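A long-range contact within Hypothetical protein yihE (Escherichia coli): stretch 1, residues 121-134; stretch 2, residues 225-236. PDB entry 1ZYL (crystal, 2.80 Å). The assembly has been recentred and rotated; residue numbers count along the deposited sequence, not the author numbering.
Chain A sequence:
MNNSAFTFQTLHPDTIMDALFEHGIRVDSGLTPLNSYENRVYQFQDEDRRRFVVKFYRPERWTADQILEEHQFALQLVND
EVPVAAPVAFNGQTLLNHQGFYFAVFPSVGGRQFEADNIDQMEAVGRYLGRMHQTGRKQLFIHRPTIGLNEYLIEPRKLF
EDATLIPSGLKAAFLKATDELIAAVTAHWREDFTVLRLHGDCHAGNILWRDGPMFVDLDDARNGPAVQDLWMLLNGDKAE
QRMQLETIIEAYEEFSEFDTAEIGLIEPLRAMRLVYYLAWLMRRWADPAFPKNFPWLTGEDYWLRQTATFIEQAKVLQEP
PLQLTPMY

Stretch 1, residues 121-134: QMEAVGRYLGRMHQ
Stretch 2 225-236: PAVQDLWMLLNG

This is a small, mostly buried contact in which one face of a helix packs against an irregular, turn-rich segment, with a leucine cluster in the middle and one histidine-aspartate hydrogen bond toward one end. The two stretches are far apart in sequence; no touching pair is closer than 93 residues. Together they bury 388 Å².

Stretch 1 is helical throughout, and the helix runs on past both ends. Phi lies between about -59° and -77°, and psi between about -22° and -54°. Typical i to i+4 bonds are Val125 N to Gln121 O at 2.8 Å and His133 N to Leu129 O at 3.0 Å. Stretch 2 is less regular. It has a weakly bonded helix at about 228-231, followed by a type I beta turn from Trp231 to Leu234. Asp229 N bonds to Ala226 O at 3.0 Å, and Trp231 N bonds to Val227 O at 2.9 Å. Leu234 and Asn235 then extend, with psi near 140°.

The chains run in opposite senses across the contact. Met122 CA lies 8.4 Å from Leu233 CA, Leu129 CA 7.8 Å from Asp229 CA, and His133 CA 7.1 Å from Ala226 CA. The helix contributes Met122, Val125, Leu129 and His133, whose spacing of three or four residues places them along one side. Glu123, Ala124, Arg127, Tyr128 and Arg131 are out of reach of stretch 2.

His133 makes the polar link. Its CA-to-CB bond points toward stretch 2, with chi1 m (-69°) and chi2 -168°. His133 NE2 donates to Asp229 OD1 at 2.8 Å, with an N-H...O angle of 153°. The CA-to-CB bond of Asp229 also points toward stretch 1, with chi1 m (-67°). Both residues are buried, so the bond satisfies polar atoms that water could not easily reach. Ala226 O lies 3.3 Å from His133 CE1, and both this oxygen and Asp229 OD1 sit at the ring edge, near its plane. The small Ala226 side chain fits close by, its CB 3.4 Å from His133 ND1. That nitrogen is hydrogen-bonded elsewhere in the structure.

Leu129 is the centre of the apolar part. It points toward stretch 2 with both chi angles between wells, chi1 -131° and chi2 31°. Leu129 CD2 touches Leu230 CD2 at 3.5 Å and Leu233 CD1 at 3.9 Å. Leu129 CD2 also lies 3.4 Å from the backbone Asp229 O. Leu230 and Leu233 share the m,t rotamer. Leu233 points toward the helix, whereas Leu230 leaves its backbone sideways and its end comes nearer. One turn back along the helix, Val125 (chi1 t, 160°) brings CG1 to 4.1 Å from Leu233 CD1. These branched apolar side chains suit a buried site where packing is the main interaction.

Near the start of stretch 1, Met122 leaves sideways. Its chi angles of -160°, 87° and 82° (t, p, p) carry the flexible side chain over to Asn235. Met122 CE lies 3.9 Å from Asn235 OD1. Asn235 has chi1 p (63°) and is partly exposed.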

# COMPACT_ATOMS: atom_id res chain seq x y z
N GLN A 121 3.70 -20.91 -4.35
CA GLN A 121 4.05 -19.52 -4.64
C GLN A 121 3.98 -18.71 -3.35
O GLN A 121 4.73 -17.75 -3.16
CB GLN A 121 3.09 -18.94 -5.68
CG GLN A 121 3.26 -19.52 -7.07
CD GLN A 121 2.44 -18.80 -8.12
OE1 GLN A 121 2.63 -19.02 -9.32
NE2 GLN A 121 1.53 -17.94 -7.69
N MET A 122 3.08 -19.12 -2.47
CA MET A 122 2.89 -18.48 -1.17
C MET A 122 4.21 -18.57 -0.42
O MET A 122 4.68 -17.59 0.13
CB MET A 122 1.81 -19.21 -0.38
CG MET A 122 1.19 -18.40 0.73
SD MET A 122 -0.17 -17.42 0.12
CE MET A 122 -1.50 -18.64 0.14
N GLU A 123 4.79 -19.76 -0.40
CA GLU A 123 6.06 -19.99 0.29
C GLU A 123 7.18 -19.16 -0.31
O GLU A 123 7.96 -18.56 0.43
CB GLU A 123 6.45 -21.47 0.24
CG GLU A 123 5.62 -22.36 1.14
CD GLU A 123 6.20 -23.75 1.27
OE1 GLU A 123 6.38 -24.42 0.22
OE2 GLU A 123 6.49 -24.18 2.41
N ALA A 124 7.26 -19.13 -1.64
CA ALA A 124 8.29 -18.35 -2.33
C ALA A 124 8.14 -16.88 -1.97
O ALA A 124 9.13 -16.18 -1.78
CB ALA A 124 8.17 -18.53 -3.83
N VAL A 125 6.90 -16.42 -1.89
CA VAL A 125 6.61 -15.02 -1.54
C VAL A 125 6.93 -14.79 -0.07
O VAL A 125 7.54 -13.80 0.29
CB VAL A 125 5.12 -14.65 -1.83
CG1 VAL A 125 4.71 -13.42 -1.06
CG2 VAL A 125 4.94 -14.37 -3.31
N GLY A 126 6.52 -15.71 0.79
CA GLY A 126 6.78 -15.57 2.21
C GLY A 126 8.27 -15.57 2.48
O GLY A 126 8.76 -14.87 3.37
N ARG A 127 9.00 -16.37 1.71
CA ARG A 127 10.44 -16.49 1.86
C ARG A 127 11.16 -15.19 1.45
O ARG A 127 12.02 -14.71 2.17
CB ARG A 127 10.95 -17.67 1.04
CG ARG A 127 12.44 -17.89 1.13
CD ARG A 127 12.85 -19.08 0.30
NE ARG A 127 14.15 -18.85 -0.34
CZ ARG A 127 14.35 -17.97 -1.32
NH1 ARG A 127 13.34 -17.23 -1.77
NH2 ARG A 127 15.57 -17.82 -1.84
N TYR A 128 10.81 -14.64 0.29
CA TYR A 128 11.42 -13.40 -0.17
C TYR A 128 11.03 -12.26 0.74
O TYR A 128 11.79 -11.31 0.94
CB TYR A 128 10.99 -13.09 -1.61
CG TYR A 128 11.89 -13.71 -2.65
CD1 TYR A 128 11.37 -14.16 -3.87
CD2 TYR A 128 13.26 -13.83 -2.44
CE1 TYR A 128 12.20 -14.71 -4.85
CE2 TYR A 128 14.10 -14.37 -3.40
CZ TYR A 128 13.57 -14.81 -4.60
OH TYR A 128 14.40 -15.34 -5.57
N LEU A 129 9.83 -12.35 1.30
CA LEU A 129 9.32 -11.35 2.22
C LEU A 129 10.20 -11.37 3.47
O LEU A 129 10.38 -10.36 4.15
CB LEU A 129 7.87 -11.69 2.57
CG LEU A 129 6.78 -10.62 2.48
CD1 LEU A 129 7.10 -9.60 1.39
CD2 LEU A 129 5.45 -11.31 2.20
N GLY A 130 10.76 -12.54 3.76
CA GLY A 130 11.62 -12.68 4.92
C GLY A 130 12.96 -12.06 4.65
O GLY A 130 13.59 -11.50 5.55
N ARG A 131 13.42 -12.15 3.40
CA ARG A 131 14.69 -11.55 3.06
C ARG A 131 14.49 -10.04 2.91
O ARG A 131 15.42 -9.26 3.14
CB ARG A 131 15.24 -12.13 1.75
CG ARG A 131 16.62 -11.59 1.40
CD ARG A 131 17.13 -12.09 0.05
NE ARG A 131 17.46 -13.51 0.07
CZ ARG A 131 17.93 -14.18 -0.97
NH1 ARG A 131 18.21 -15.47 -0.87
NH2 ARG A 131 18.11 -13.56 -2.13
N MET A 132 13.27 -9.64 2.56
CA MET A 132 12.96 -8.22 2.39
C MET A 132 13.05 -7.54 3.74
O MET A 132 13.76 -6.55 3.89
CB MET A 132 11.56 -8.02 1.82
CG MET A 132 11.34 -6.63 1.23
SD MET A 132 9.61 -6.13 1.14
CE MET A 132 9.08 -7.02 -0.28
N HIS A 133 12.32 -8.08 4.71
CA HIS A 133 12.32 -7.52 6.06
C HIS A 133 13.69 -7.63 6.71
O HIS A 133 13.99 -6.88 7.65
CB HIS A 133 11.28 -8.22 6.93
CG HIS A 133 9.88 -7.92 6.53
ND1 HIS A 133 8.79 -8.24 7.31
CD2 HIS A 133 9.38 -7.31 5.43
CE1 HIS A 133 7.69 -7.85 6.71
NE2 HIS A 133 8.01 -7.28 5.56
N GLN A 134 14.51 -8.55 6.20
CA GLN A 134 15.86 -8.73 6.71
C GLN A 134 16.61 -7.44 6.37
O GLN A 134 17.34 -6.90 7.20
CB GLN A 134 16.54 -9.91 6.01
CG GLN A 134 17.89 -10.27 6.60
CD GLN A 134 18.57 -11.39 5.83
OE1 GLN A 134 19.53 -11.99 6.31
NE2 GLN A 134 18.09 -11.67 4.63
N PRO A 225 4.91 -2.88 11.54
CA PRO A 225 5.15 -4.25 12.01
C PRO A 225 5.16 -5.23 10.85
O PRO A 225 4.32 -5.17 9.95
CB PRO A 225 3.99 -4.49 12.96
CG PRO A 225 2.89 -3.78 12.27
CD PRO A 225 3.52 -2.48 11.81
N ALA A 226 6.13 -6.15 10.88
CA ALA A 226 6.28 -7.16 9.84
C ALA A 226 4.94 -7.72 9.38
O ALA A 226 4.72 -7.88 8.17
CB ALA A 226 7.18 -8.27 10.32
N VAL A 227 4.03 -8.00 10.31
CA VAL A 227 2.72 -8.53 9.96
C VAL A 227 2.01 -7.78 8.84
O VAL A 227 1.24 -8.38 8.08
CB VAL A 227 1.75 -8.55 11.14
CG1 VAL A 227 1.65 -9.95 11.69
CG2 VAL A 227 2.20 -7.59 12.21
N GLN A 228 2.26 -6.47 8.75
CA GLN A 228 1.63 -5.62 7.74
C GLN A 228 1.75 -6.20 6.34
O GLN A 228 0.81 -6.12 5.56
CB GLN A 228 2.25 -4.23 7.74
CG GLN A 228 1.25 -3.10 7.87
CD GLN A 228 0.11 -3.19 6.88
OE1 GLN A 228 0.26 -2.88 5.70
NE2 GLN A 228 -1.05 -3.62 7.37
N ASP A 229 2.91 -6.76 6.02
CA ASP A 229 3.16 -7.33 4.70
C ASP A 229 2.76 -8.80 4.63
O ASP A 229 3.04 -9.47 3.63
CB ASP A 229 4.64 -7.20 4.34
CG ASP A 229 5.08 -5.75 4.14
OD1 ASP A 229 6.29 -5.49 4.22
OD2 ASP A 229 4.21 -4.89 3.90
N LEU A 230 2.11 -9.30 5.68
CA LEU A 230 1.69 -10.69 5.69
C LEU A 230 0.20 -10.94 5.82
O LEU A 230 -0.34 -11.84 5.18
CB LEU A 230 2.41 -11.44 6.81
CG LEU A 230 3.92 -11.62 6.72
CD1 LEU A 230 4.38 -12.49 7.88
CD2 LEU A 230 4.31 -12.26 5.39
N TRP A 231 -0.49 -10.15 6.63
CA TRP A 231 -1.91 -10.43 6.80
C TRP A 231 -2.77 -10.34 5.55
O TRP A 231 -3.67 -11.15 5.37
CB TRP A 231 -2.52 -9.57 7.93
CG TRP A 231 -2.77 -8.14 7.59
CD1 TRP A 231 -1.91 -7.10 7.74
CD2 TRP A 231 -3.98 -7.59 7.04
NE1 TRP A 231 -2.50 -5.93 7.33
CE2 TRP A 231 -3.77 -6.20 6.89
CE3 TRP A 231 -5.21 -8.14 6.66
CZ2 TRP A 231 -4.76 -5.35 6.38
CZ3 TRP A 231 -6.19 -7.30 6.15
CH2 TRP A 231 -5.96 -5.92 6.02
N MET A 232 -2.50 -9.39 4.66
CA MET A 232 -3.33 -9.27 3.46
C MET A 232 -3.17 -10.39 2.45
O MET A 232 -3.85 -10.39 1.43
CB MET A 232 -3.10 -7.92 2.76
CG MET A 232 -3.76 -6.74 3.48
SD MET A 232 -3.56 -5.16 2.65
CE MET A 232 -1.89 -4.79 3.08
N LEU A 233 -2.30 -11.34 2.74
CA LEU A 233 -2.08 -12.46 1.83
C LEU A 233 -3.09 -13.58 2.04
O LEU A 233 -3.54 -14.20 1.08
CB LEU A 233 -0.65 -13.01 1.98
CG LEU A 233 0.54 -12.15 1.52
CD1 LEU A 233 1.84 -12.85 1.86
CD2 LEU A 233 0.48 -11.92 0.02
N LEU A 234 -3.46 -13.84 3.29
CA LEU A 234 -4.38 -14.91 3.61
C LEU A 234 -5.67 -14.86 2.82
O LEU A 234 -6.23 -13.79 2.60
CB LEU A 234 -4.70 -14.90 5.09
CG LEU A 234 -3.57 -14.63 6.08
CD1 LEU A 234 -4.03 -15.13 7.44
CD2 LEU A 234 -2.27 -15.31 5.66
N ASN A 235 -6.16 -16.02 2.42
CA ASN A 235 -7.40 -16.10 1.65
C ASN A 235 -8.05 -17.47 1.82
O ASN A 235 -7.37 -18.49 1.82
CB ASN A 235 -7.11 -15.87 0.18
CG ASN A 235 -6.21 -16.94 -0.41
OD1 ASN A 235 -5.04 -17.05 -0.05
ND2 ASN A 235 -6.76 -17.74 -1.31
N GLY A 236 -9.38 -17.48 1.95
CA GLY A 236 -10.09 -18.75 2.08
C GLY A 236 -10.86 -18.93 3.37
O GLY A 236 -11.14 -17.96 4.08